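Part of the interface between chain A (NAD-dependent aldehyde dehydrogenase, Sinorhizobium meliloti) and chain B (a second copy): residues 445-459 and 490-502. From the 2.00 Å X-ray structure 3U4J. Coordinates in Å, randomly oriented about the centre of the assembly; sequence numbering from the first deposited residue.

Chain A, residues 445-459: TIRRIRAGRCWINSV
Chain B 490-502: QFKGVHVTLGRPA

Chain A enters with the last turn of a helix (445-448), leaves helical angles at A:Ile449 (phi/psi -85/129), loops to A:Gly452 and runs as a strand from A:Arg453 to A:Ile456. Chain B is extended from B:Gln490 to B:Thr497. The strands are parallel, their N-to-C directions 18° apart and their axes 4.6 Å apart at closest approach. The register pairs A:Arg453 with B:Gly493, A:Cys454 with B:Val494, A:Trp455 with B:His495 and A:Ile456 with B:Val496, with CA-CA distances of 4.6 to 5.2 Å.

Five backbone hydrogen bonds fix this register, alternating in donor chain as parallel strands require: B:Gly493 N to A:Gly452 O (2.8 Å), A:Cys454 N to B:Gly493 O (2.8 Å), B:His495 N to A:Cys454 O (3.1 Å), A:Ile456 N to B:His495 O (3.0 Å) and B:Thr497 N to A:Ile456 O (3.0 Å). Their N-H...O angles span 151-165°.

The ammonium of B:Lys492 (chi1-4 t, t, m, t) reaches the helix end and the loop after it, a positively charged donor meeting carbonyl oxygens: NZ donates to A:Ile446 O (2.9 Å) and A:Ile449 O (2.7 Å). A:Arg447 O lies 3.2 Å from B:Lys492 NZ, but at a poor angle.

On one sheet face, B:Val494 (t) packs its CG2 3.9 Å from A:Cys454 CB, while A:Ile456 CB (chi1 m, chi2 t) lies 4.0 Å from B:Val496 CG1. The other face carries A:Trp455 (chi1 -80°, chi2 -100°) and B:His495 (chi1 -69°, chi2 81°). The indole five-membered ring and imidazole are inclined by 23°, but their 5.4 Å centroid separation reflects a slide that leaves little overlap.

The oxygen of water 1 lies 2.8 Å from A:Cys454 O, to which it donates, and 2.7 Å from B:His495 ND1; that of water 2 lies 2.9 Å from A:Ser458 OG, to which it donates, and 2.6 Å from B:Thr497 OG1. Beyond the strands, B:Pro501 CD approaches A:Asn457 O at 3.2 Å.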

# COMPACT_ATOMS: atom_id res chain seq x y z
N THR A 445 3.00 4.73 -26.54
CA THR A 445 3.19 6.17 -26.71
C THR A 445 3.02 6.87 -25.35
O THR A 445 3.84 7.68 -25.00
CB THR A 445 2.29 6.77 -27.82
OG1 THR A 445 2.53 6.06 -29.06
CG2 THR A 445 2.62 8.22 -28.05
N ILE A 446 1.98 6.52 -24.60
CA ILE A 446 1.74 7.15 -23.31
C ILE A 446 2.84 6.85 -22.26
O ILE A 446 3.23 7.72 -21.48
CB ILE A 446 0.26 6.93 -22.84
CG1 ILE A 446 -0.32 8.21 -22.23
CG2 ILE A 446 0.13 5.78 -21.86
CD1 ILE A 446 -0.42 9.37 -23.21
N ARG A 447 3.39 5.63 -22.29
CA ARG A 447 4.53 5.27 -21.44
C ARG A 447 5.81 6.02 -21.78
O ARG A 447 6.68 6.19 -20.91
CB ARG A 447 4.83 3.78 -21.51
CG ARG A 447 3.77 2.94 -20.85
CD ARG A 447 3.99 1.46 -21.14
NE ARG A 447 4.82 0.80 -20.13
CZ ARG A 447 5.55 -0.30 -20.36
NH1 ARG A 447 5.61 -0.84 -21.56
NH2 ARG A 447 6.26 -0.83 -19.38
N ARG A 448 5.94 6.45 -23.03
CA ARG A 448 7.16 7.14 -23.47
C ARG A 448 7.10 8.67 -23.39
O ARG A 448 8.12 9.32 -23.50
CB ARG A 448 7.54 6.70 -24.89
CG ARG A 448 8.12 5.29 -24.89
CD ARG A 448 8.04 4.58 -26.23
NE ARG A 448 8.36 3.15 -26.03
CZ ARG A 448 8.54 2.29 -27.04
NH1 ARG A 448 8.42 2.69 -28.31
NH2 ARG A 448 8.85 1.03 -26.78
N ILE A 449 5.91 9.24 -23.19
CA ILE A 449 5.79 10.71 -23.10
C ILE A 449 6.08 11.14 -21.66
O ILE A 449 5.53 10.57 -20.71
CB ILE A 449 4.42 11.20 -23.59
CG1 ILE A 449 4.32 10.96 -25.11
CG2 ILE A 449 4.21 12.69 -23.27
CD1 ILE A 449 2.91 11.15 -25.69
N ARG A 450 6.98 12.12 -21.50
CA ARG A 450 7.40 12.58 -20.17
C ARG A 450 6.47 13.65 -19.60
O ARG A 450 6.80 14.83 -19.59
CB ARG A 450 8.86 13.03 -20.21
CG ARG A 450 9.78 11.86 -20.52
CD ARG A 450 11.14 12.35 -20.94
NE ARG A 450 12.07 11.23 -21.17
CZ ARG A 450 13.39 11.39 -21.33
NH1 ARG A 450 13.91 12.62 -21.28
NH2 ARG A 450 14.17 10.33 -21.53
N ALA A 451 5.29 13.22 -19.16
CA ALA A 451 4.28 14.12 -18.62
C ALA A 451 3.53 13.38 -17.52
O ALA A 451 3.35 12.17 -17.61
CB ALA A 451 3.31 14.56 -19.70
N GLY A 452 3.13 14.10 -16.47
CA GLY A 452 2.51 13.49 -15.27
C GLY A 452 1.03 13.22 -15.35
O GLY A 452 0.52 12.34 -14.65
N ARG A 453 0.32 13.98 -16.18
CA ARG A 453 -1.14 13.87 -16.29
C ARG A 453 -1.41 13.45 -17.72
O ARG A 453 -1.27 14.27 -18.65
CB ARG A 453 -1.83 15.21 -15.96
CG ARG A 453 -1.54 15.74 -14.55
CD ARG A 453 -2.15 17.11 -14.30
NE ARG A 453 -3.62 17.08 -14.17
CZ ARG A 453 -4.35 18.09 -13.69
NH1 ARG A 453 -3.73 19.18 -13.24
NH2 ARG A 453 -5.68 18.02 -13.61
N CYS A 454 -1.75 12.17 -17.91
CA CYS A 454 -1.87 11.63 -19.26
C CYS A 454 -3.26 11.13 -19.49
O CYS A 454 -3.96 10.76 -18.54
CB CYS A 454 -0.86 10.49 -19.43
SG CYS A 454 0.81 11.10 -19.64
N TRP A 455 -3.68 11.13 -20.76
CA TRP A 455 -4.99 10.66 -21.14
C TRP A 455 -4.85 9.83 -22.42
O TRP A 455 -4.02 10.15 -23.29
CB TRP A 455 -5.93 11.81 -21.48
CG TRP A 455 -6.55 12.50 -20.37
CD1 TRP A 455 -7.81 12.31 -19.90
CD2 TRP A 455 -5.96 13.53 -19.57
NE1 TRP A 455 -8.06 13.17 -18.84
CE2 TRP A 455 -6.94 13.93 -18.62
CE3 TRP A 455 -4.71 14.15 -19.55
CZ2 TRP A 455 -6.69 14.92 -17.65
CZ3 TRP A 455 -4.47 15.16 -18.60
CH2 TRP A 455 -5.46 15.52 -17.67
N ILE A 456 -5.65 8.77 -22.53
CA ILE A 456 -5.79 8.06 -23.80
C ILE A 456 -7.23 8.24 -24.28
O ILE A 456 -8.16 7.99 -23.50
CB ILE A 456 -5.40 6.53 -23.69
CG1 ILE A 456 -3.89 6.38 -23.55
CG2 ILE A 456 -5.88 5.75 -24.97
CD1 ILE A 456 -3.40 4.98 -23.26
N ASN A 457 -7.41 8.70 -25.52
CA ASN A 457 -8.76 8.85 -26.10
C ASN A 457 -9.69 9.74 -25.27
O ASN A 457 -10.91 9.49 -25.14
CB ASN A 457 -9.41 7.47 -26.35
CG ASN A 457 -8.64 6.64 -27.36
OD1 ASN A 457 -8.61 5.39 -27.28
ND2 ASN A 457 -8.01 7.30 -28.32
N SER A 458 -9.09 10.76 -24.68
CA SER A 458 -9.81 11.66 -23.80
C SER A 458 -8.90 12.85 -23.51
O SER A 458 -7.73 12.87 -23.91
CB SER A 458 -10.21 10.92 -22.50
OG SER A 458 -9.12 10.18 -21.99
N VAL A 459 -9.43 13.86 -22.84
CA VAL A 459 -8.64 15.05 -22.52
C VAL A 459 -9.38 15.80 -21.41
O VAL A 459 -10.60 15.65 -21.26
CB VAL A 459 -8.42 15.95 -23.77
CG1 VAL A 459 -9.75 16.56 -24.24
CG2 VAL A 459 -7.40 17.04 -23.51
N GLN B 490 9.03 9.15 -10.71
CA GLN B 490 7.97 10.04 -11.11
C GLN B 490 6.76 9.14 -11.22
O GLN B 490 6.89 7.96 -11.61
CB GLN B 490 8.24 10.64 -12.50
CG GLN B 490 9.28 11.77 -12.58
CD GLN B 490 8.76 13.17 -12.20
OE1 GLN B 490 9.43 14.17 -12.46
NE2 GLN B 490 7.59 13.25 -11.58
N PHE B 491 5.59 9.69 -10.90
CA PHE B 491 4.32 8.99 -11.04
C PHE B 491 3.47 9.64 -12.11
O PHE B 491 3.31 10.88 -12.16
CB PHE B 491 3.61 8.94 -9.70
CG PHE B 491 4.40 8.18 -8.64
CD1 PHE B 491 4.32 6.80 -8.56
CD2 PHE B 491 5.24 8.86 -7.77
CE1 PHE B 491 5.04 6.09 -7.59
CE2 PHE B 491 5.97 8.16 -6.79
CZ PHE B 491 5.87 6.77 -6.72
N LYS B 492 2.97 8.80 -13.00
CA LYS B 492 2.23 9.29 -14.15
C LYS B 492 0.81 8.78 -14.02
O LYS B 492 0.59 7.57 -13.98
CB LYS B 492 2.89 8.76 -15.42
CG LYS B 492 2.09 8.99 -16.71
CD LYS B 492 2.84 8.31 -17.89
CE LYS B 492 4.06 9.14 -18.32
NZ LYS B 492 4.95 8.35 -19.26
N GLY B 493 -0.15 9.71 -13.87
CA GLY B 493 -1.56 9.29 -13.78
C GLY B 493 -2.12 9.20 -15.18
O GLY B 493 -1.97 10.15 -15.95
N VAL B 494 -2.75 8.08 -15.55
CA VAL B 494 -3.34 7.95 -16.90
C VAL B 494 -4.83 7.64 -16.80
O VAL B 494 -5.21 6.61 -16.23
CB VAL B 494 -2.66 6.86 -17.77
CG1 VAL B 494 -3.13 6.97 -19.25
CG2 VAL B 494 -1.11 6.95 -17.70
N HIS B 495 -5.67 8.52 -17.35
CA HIS B 495 -7.08 8.20 -17.51
C HIS B 495 -7.21 7.65 -18.91
O HIS B 495 -7.00 8.38 -19.90
CB HIS B 495 -7.98 9.43 -17.33
CG HIS B 495 -8.02 9.94 -15.92
ND1 HIS B 495 -7.03 10.74 -15.40
CD2 HIS B 495 -8.91 9.73 -14.92
CE1 HIS B 495 -7.31 11.00 -14.13
NE2 HIS B 495 -8.45 10.42 -13.82
N VAL B 496 -7.50 6.36 -18.97
CA VAL B 496 -7.60 5.67 -20.25
C VAL B 496 -9.08 5.51 -20.56
O VAL B 496 -9.83 4.88 -19.80
CB VAL B 496 -6.97 4.25 -20.21
CG1 VAL B 496 -7.08 3.59 -21.59
CG2 VAL B 496 -5.50 4.27 -19.72
N THR B 497 -9.53 6.09 -21.67
CA THR B 497 -10.87 5.81 -22.16
C THR B 497 -10.79 4.72 -23.23
O THR B 497 -10.00 4.84 -24.18
CB THR B 497 -11.57 7.11 -22.73
OG1 THR B 497 -11.96 7.93 -21.63
CG2 THR B 497 -12.82 6.78 -23.50
N LEU B 498 -11.60 3.68 -23.07
CA LEU B 498 -11.71 2.57 -24.01
C LEU B 498 -12.94 2.81 -24.90
O LEU B 498 -14.10 2.79 -24.43
CB LEU B 498 -11.85 1.25 -23.24
CG LEU B 498 -10.78 1.10 -22.16
CD1 LEU B 498 -11.13 0.02 -21.19
CD2 LEU B 498 -9.42 0.80 -22.79
N GLY B 499 -12.68 3.05 -26.18
CA GLY B 499 -13.71 3.55 -27.07
C GLY B 499 -13.62 5.07 -27.09
O GLY B 499 -12.53 5.63 -27.27
N ARG B 500 -14.73 5.74 -26.84
CA ARG B 500 -14.75 7.20 -26.98
C ARG B 500 -15.44 7.91 -25.81
O ARG B 500 -16.42 7.40 -25.26
CB ARG B 500 -15.39 7.60 -28.32
CG ARG B 500 -16.92 7.60 -28.32
CD ARG B 500 -17.52 7.57 -29.76
NE ARG B 500 -18.78 6.82 -29.76
CZ ARG B 500 -18.89 5.50 -30.00
NH1 ARG B 500 -17.81 4.77 -30.29
NH2 ARG B 500 -20.08 4.91 -29.96
N PRO B 501 -14.96 9.11 -25.45
CA PRO B 501 -15.65 9.84 -24.39
C PRO B 501 -16.98 10.45 -24.91
O PRO B 501 -17.19 10.53 -26.14
CB PRO B 501 -14.63 10.92 -24.00
CG PRO B 501 -13.78 11.10 -25.21
CD PRO B 501 -13.90 9.91 -26.09
N ALA B 502 -17.85 10.88 -24.01
CA ALA B 502 -19.02 11.69 -24.39
C ALA B 502 -18.52 13.03 -25.01
O ALA B 502 -17.54 13.59 -24.52
CB ALA B 502 -19.95 11.93 -23.17
O HOH W 1 -4.79 12.11 -16.20
O HOH W 2 -10.33 8.86 -19.76